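Local coordinates for peptidoglycan synthetase penicillin-binding protein 3 (Bifidobacterium adolescentis, PDB 4YE5), which probably binds penicillin and, as a member of the transpeptidase family, is thought to cross-link peptidoglycan strands in cell-wall synthesis, at residues P426-K431 with V440-S445. Numbering follows the deposited sequence.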
ATOM      1  N   PRO A 426      -7.474   8.646 -10.495  1.00 28.06           N
ATOM      2  CA  PRO A 426      -7.400   7.941  -9.215  1.00 28.92           C
ATOM      3  C   PRO A 426      -6.071   7.177  -9.165  1.00 27.48           C
ATOM      4  O   PRO A 426      -5.672   6.589 -10.164  1.00 26.44           O
ATOM      5  CB  PRO A 426      -8.586   6.970  -9.281  1.00 30.49           C
ATOM      6  CG  PRO A 426      -8.844   6.783 -10.758  1.00 34.44           C
ATOM      7  CD  PRO A 426      -8.511   8.102 -11.388  1.00 31.77           C
ATOM      8  N   GLN A 427      -5.370   7.206  -8.040  1.00 19.01           N
ATOM      9  CA  GLN A 427      -4.136   6.429  -7.948  1.00 16.77           C
ATOM     10  C   GLN A 427      -4.445   4.948  -7.872  1.00 19.96           C
ATOM     11  O   GLN A 427      -5.553   4.562  -7.495  1.00 18.60           O
ATOM     12  CB  GLN A 427      -3.324   6.860  -6.730  1.00 18.11           C
ATOM     13  CG  GLN A 427      -2.690   8.221  -6.924  1.00 16.86           C
ATOM     14  CD  GLN A 427      -2.540   8.943  -5.606  1.00 18.89           C
ATOM     15  OE1 GLN A 427      -3.506   9.050  -4.827  1.00 21.52           O
ATOM     16  NE2 GLN A 427      -1.344   9.459  -5.346  1.00 17.79           N
ATOM     17  N   ARG A 428      -3.464   4.125  -8.226  1.00 16.52           N
ATOM     18  CA  ARG A 428      -3.642   2.669  -8.197  1.00 21.57           C
ATOM     19  C   ARG A 428      -2.459   1.994  -7.523  1.00 17.06           C
ATOM     20  O   ARG A 428      -1.320   2.358  -7.772  1.00 17.65           O
ATOM     21  CB  ARG A 428      -3.791   2.101  -9.619  1.00 19.20           C
ATOM     22  CG  ARG A 428      -4.229   0.648  -9.636  1.00 25.78           C
ATOM     23  CD  ARG A 428      -4.628   0.179 -11.053  1.00 26.26           C
ATOM     24  NE  ARG A 428      -3.481   0.205 -11.963  1.00 24.41           N
ATOM     25  CZ  ARG A 428      -3.289  -0.648 -12.970  1.00 28.36           C
ATOM     26  NH1 ARG A 428      -4.158  -1.622 -13.214  1.00 28.52           N
ATOM     27  NH2 ARG A 428      -2.209  -0.532 -13.730  1.00 26.89           N
ATOM     28  N   ILE A 429      -2.732   1.014  -6.671  1.00 18.94           N
ATOM     29  CA  ILE A 429      -1.669   0.203  -6.117  1.00 19.46           C
ATOM     30  C   ILE A 429      -1.904  -1.292  -6.387  1.00 24.92           C
ATOM     31  O   ILE A 429      -0.949  -2.087  -6.384  1.00 20.77           O
ATOM     32  CB  ILE A 429      -1.471   0.468  -4.604  1.00 21.11           C
ATOM     33  CG1 ILE A 429      -0.118  -0.096  -4.139  1.00 22.92           C
ATOM     34  CG2 ILE A 429      -2.635  -0.078  -3.804  1.00 15.94           C
ATOM     35  CD1 ILE A 429       0.283   0.378  -2.757  1.00 22.17           C
ATOM     36  N   ILE A 430      -3.162  -1.674  -6.622  1.00 22.92           N
ATOM     37  CA  ILE A 430      -3.474  -3.041  -7.047  1.00 21.01           C
ATOM     38  C   ILE A 430      -3.599  -3.088  -8.571  1.00 22.84           C
ATOM     39  O   ILE A 430      -4.536  -2.539  -9.140  1.00 24.01           O
ATOM     40  CB  ILE A 430      -4.791  -3.565  -6.416  1.00 23.81           C
ATOM     41  CG1 ILE A 430      -4.741  -3.489  -4.891  1.00 22.89           C
ATOM     42  CG2 ILE A 430      -5.067  -4.999  -6.873  1.00 24.87           C
ATOM     43  CD1 ILE A 430      -3.565  -4.218  -4.247  1.00 19.45           C
ATOM     44  N   LYS A 431      -2.647  -3.732  -9.228  1.00 21.84           N
ATOM     45  CA  LYS A 431      -2.583  -3.752 -10.683  1.00 24.68           C
ATOM     46  C   LYS A 431      -3.505  -4.826 -11.281  1.00 33.30           C
ATOM     47  O   LYS A 431      -4.259  -4.562 -12.223  1.00 28.08           O
ATOM     48  CB  LYS A 431      -1.134  -3.992 -11.108  1.00 23.27           C
ATOM     49  CG  LYS A 431      -0.883  -4.352 -12.558  1.00 32.24           C
ATOM     50  CD  LYS A 431       0.620  -4.269 -12.810  1.00 29.35           C
ATOM     51  CE  LYS A 431       1.000  -4.780 -14.163  1.00 33.77           C
ATOM     52  NZ  LYS A 431       2.471  -4.715 -14.353  1.00 38.06           N
ATOM     53  N   VAL A 440      -5.683 -13.602 -15.657  1.00 44.45           N
ATOM     54  CA  VAL A 440      -5.242 -12.312 -15.107  1.00 44.02           C
ATOM     55  C   VAL A 440      -6.235 -11.201 -15.446  1.00 43.55           C
ATOM     56  O   VAL A 440      -6.426 -10.867 -16.612  1.00 45.79           O
ATOM     57  CB  VAL A 440      -3.849 -11.913 -15.650  1.00 39.76           C
ATOM     58  CG1 VAL A 440      -3.402 -10.549 -15.082  1.00 38.74           C
ATOM     59  CG2 VAL A 440      -2.815 -12.996 -15.341  1.00 38.32           C
ATOM     60  N   GLU A 441      -6.876 -10.641 -14.428  1.00 39.71           N
ATOM     61  CA  GLU A 441      -7.817  -9.542 -14.630  1.00 41.35           C
ATOM     62  C   GLU A 441      -7.239  -8.218 -14.127  1.00 39.31           C
ATOM     63  O   GLU A 441      -7.088  -8.024 -12.916  1.00 37.50           O
ATOM     64  CB  GLU A 441      -9.132  -9.827 -13.913  1.00 47.47           C
ATOM     65  CG  GLU A 441     -10.135  -8.689 -13.999  1.00 59.32           C
ATOM     66  CD  GLU A 441     -11.350  -8.910 -13.116  1.00 74.76           C
ATOM     67  OE1 GLU A 441     -12.361  -9.441 -13.627  1.00 85.37           O
ATOM     68  OE2 GLU A 441     -11.295  -8.556 -11.914  1.00 73.90           O
ATOM     69  N   GLU A 442      -6.924  -7.310 -15.049  1.00 35.44           N
ATOM     70  CA  GLU A 442      -6.385  -6.011 -14.665  1.00 40.05           C
ATOM     71  C   GLU A 442      -7.404  -5.291 -13.803  1.00 36.81           C
ATOM     72  O   GLU A 442      -8.596  -5.361 -14.065  1.00 36.17           O
ATOM     73  CB  GLU A 442      -6.020  -5.151 -15.877  1.00 48.49           C
ATOM     74  CG  GLU A 442      -5.377  -3.824 -15.475  1.00 57.50           C
ATOM     75  CD  GLU A 442      -5.135  -2.883 -16.643  1.00 71.64           C
ATOM     76  OE1 GLU A 442      -4.438  -1.863 -16.443  1.00 72.92           O
ATOM     77  OE2 GLU A 442      -5.639  -3.158 -17.756  1.00 77.43           O
ATOM     78  N   GLN A 443      -6.936  -4.631 -12.751  1.00 30.27           N
ATOM     79  CA  GLN A 443      -7.834  -3.920 -11.862  1.00 34.74           C
ATOM     80  C   GLN A 443      -7.816  -2.431 -12.188  1.00 38.77           C
ATOM     81  O   GLN A 443      -6.802  -1.887 -12.612  1.00 35.15           O
ATOM     82  CB  GLN A 443      -7.437  -4.160 -10.402  1.00 33.11           C
ATOM     83  CG  GLN A 443      -7.449  -5.630  -9.999  1.00 33.40           C
ATOM     84  CD  GLN A 443      -8.815  -6.261 -10.181  1.00 38.80           C
ATOM     85  OE1 GLN A 443      -9.775  -5.880  -9.507  1.00 42.47           O
ATOM     86  NE2 GLN A 443      -8.919  -7.214 -11.117  1.00 31.63           N
ATOM     87  N   GLN A 444      -8.949  -1.772 -12.007  1.00 51.02           N
ATOM     88  CA  GLN A 444      -9.000  -0.333 -12.203  1.00 63.47           C
ATOM     89  C   GLN A 444      -9.675   0.318 -11.010  1.00 70.31           C
ATOM     90  O   GLN A 444     -10.758  -0.099 -10.597  1.00 71.56           O
ATOM     91  CB  GLN A 444      -9.721   0.026 -13.504  1.00 66.73           C
ATOM     92  CG  GLN A 444      -9.014  -0.447 -14.775  1.00 73.52           C
ATOM     93  CD  GLN A 444      -7.603   0.132 -14.946  1.00 77.84           C
ATOM     94  OE1 GLN A 444      -6.761  -0.463 -15.624  1.00 77.87           O
ATOM     95  NE2 GLN A 444      -7.348   1.296 -14.344  1.00 75.11           N
ATOM     96  N   SER A 445      -9.022   1.329 -10.450  1.00 68.94           N
ATOM     97  CA  SER A 445      -9.558   2.032  -9.293  1.00 69.28           C
ATOM     98  C   SER A 445     -10.944   2.612  -9.571  1.00 69.24           C
ATOM     99  O   SER A 445     -11.281   2.928 -10.714  1.00 70.35           O
ATOM    100  CB  SER A 445      -8.590   3.126  -8.830  1.00 64.67           C
ATOM    101  OG  SER A 445      -7.483   2.553  -8.152  1.00 63.54           O
TER
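Arg428 reaches across to the open end of a beta hairpin and gives its NH1 to the backbone O of Gln443, 2.7 Å away. The donor lies in the plane of that carbonyl, and the oxygen sits at the guanidinium edge. Arg428 CG stands anti to the backbone N and the chain bends at chi3 (64°), which brings NE round; Arg428 CD passes 3.4 Å from Gln443 O. Arg428 NH1 also meets Glu442 OE1 at 3.3 Å in a salt bridge whose hydrogen bond is weak, the two side chains crossing at about a right angle with their planes 55° apart. An arginine suits this place because its separate N-H groups can serve several acceptors: NE turns to Asp254, in the loop before strand 255-260. Beside it, Gln443 N gives Lys431 O a nearly straight backbone bond of 2.7 Å (178°), just past the end of strand 440-442, continuing its pairing with 430-434. The aliphatic part of Gln443 lies alongside Ile430, CG to CG2 4.0 Å, while its chain bends at chi2. Its amide is thereby turned back toward Glu441 in the preceding strand 440-442, where NE2 is shared by Glu441 O and the anti lone pair of Glu441 OE2. Farther along, the short side chain of Ser445 allows a close approach: OG donates to Gln427 O at 2.9 Å, and CB rests against the ring of Pro426, though Ser445 is poorly ordered and this end less certain. Behind this layer, Gln427 points the other way, its NE2 bonded to Gln248 and Met409. Polar bonds thus carry the contact past the end of regular pairing, and the Asp254 and Glu442 carboxylates would be expected to favour a charged Arg428, which links the end of the hairpin's outer strand to Asp254.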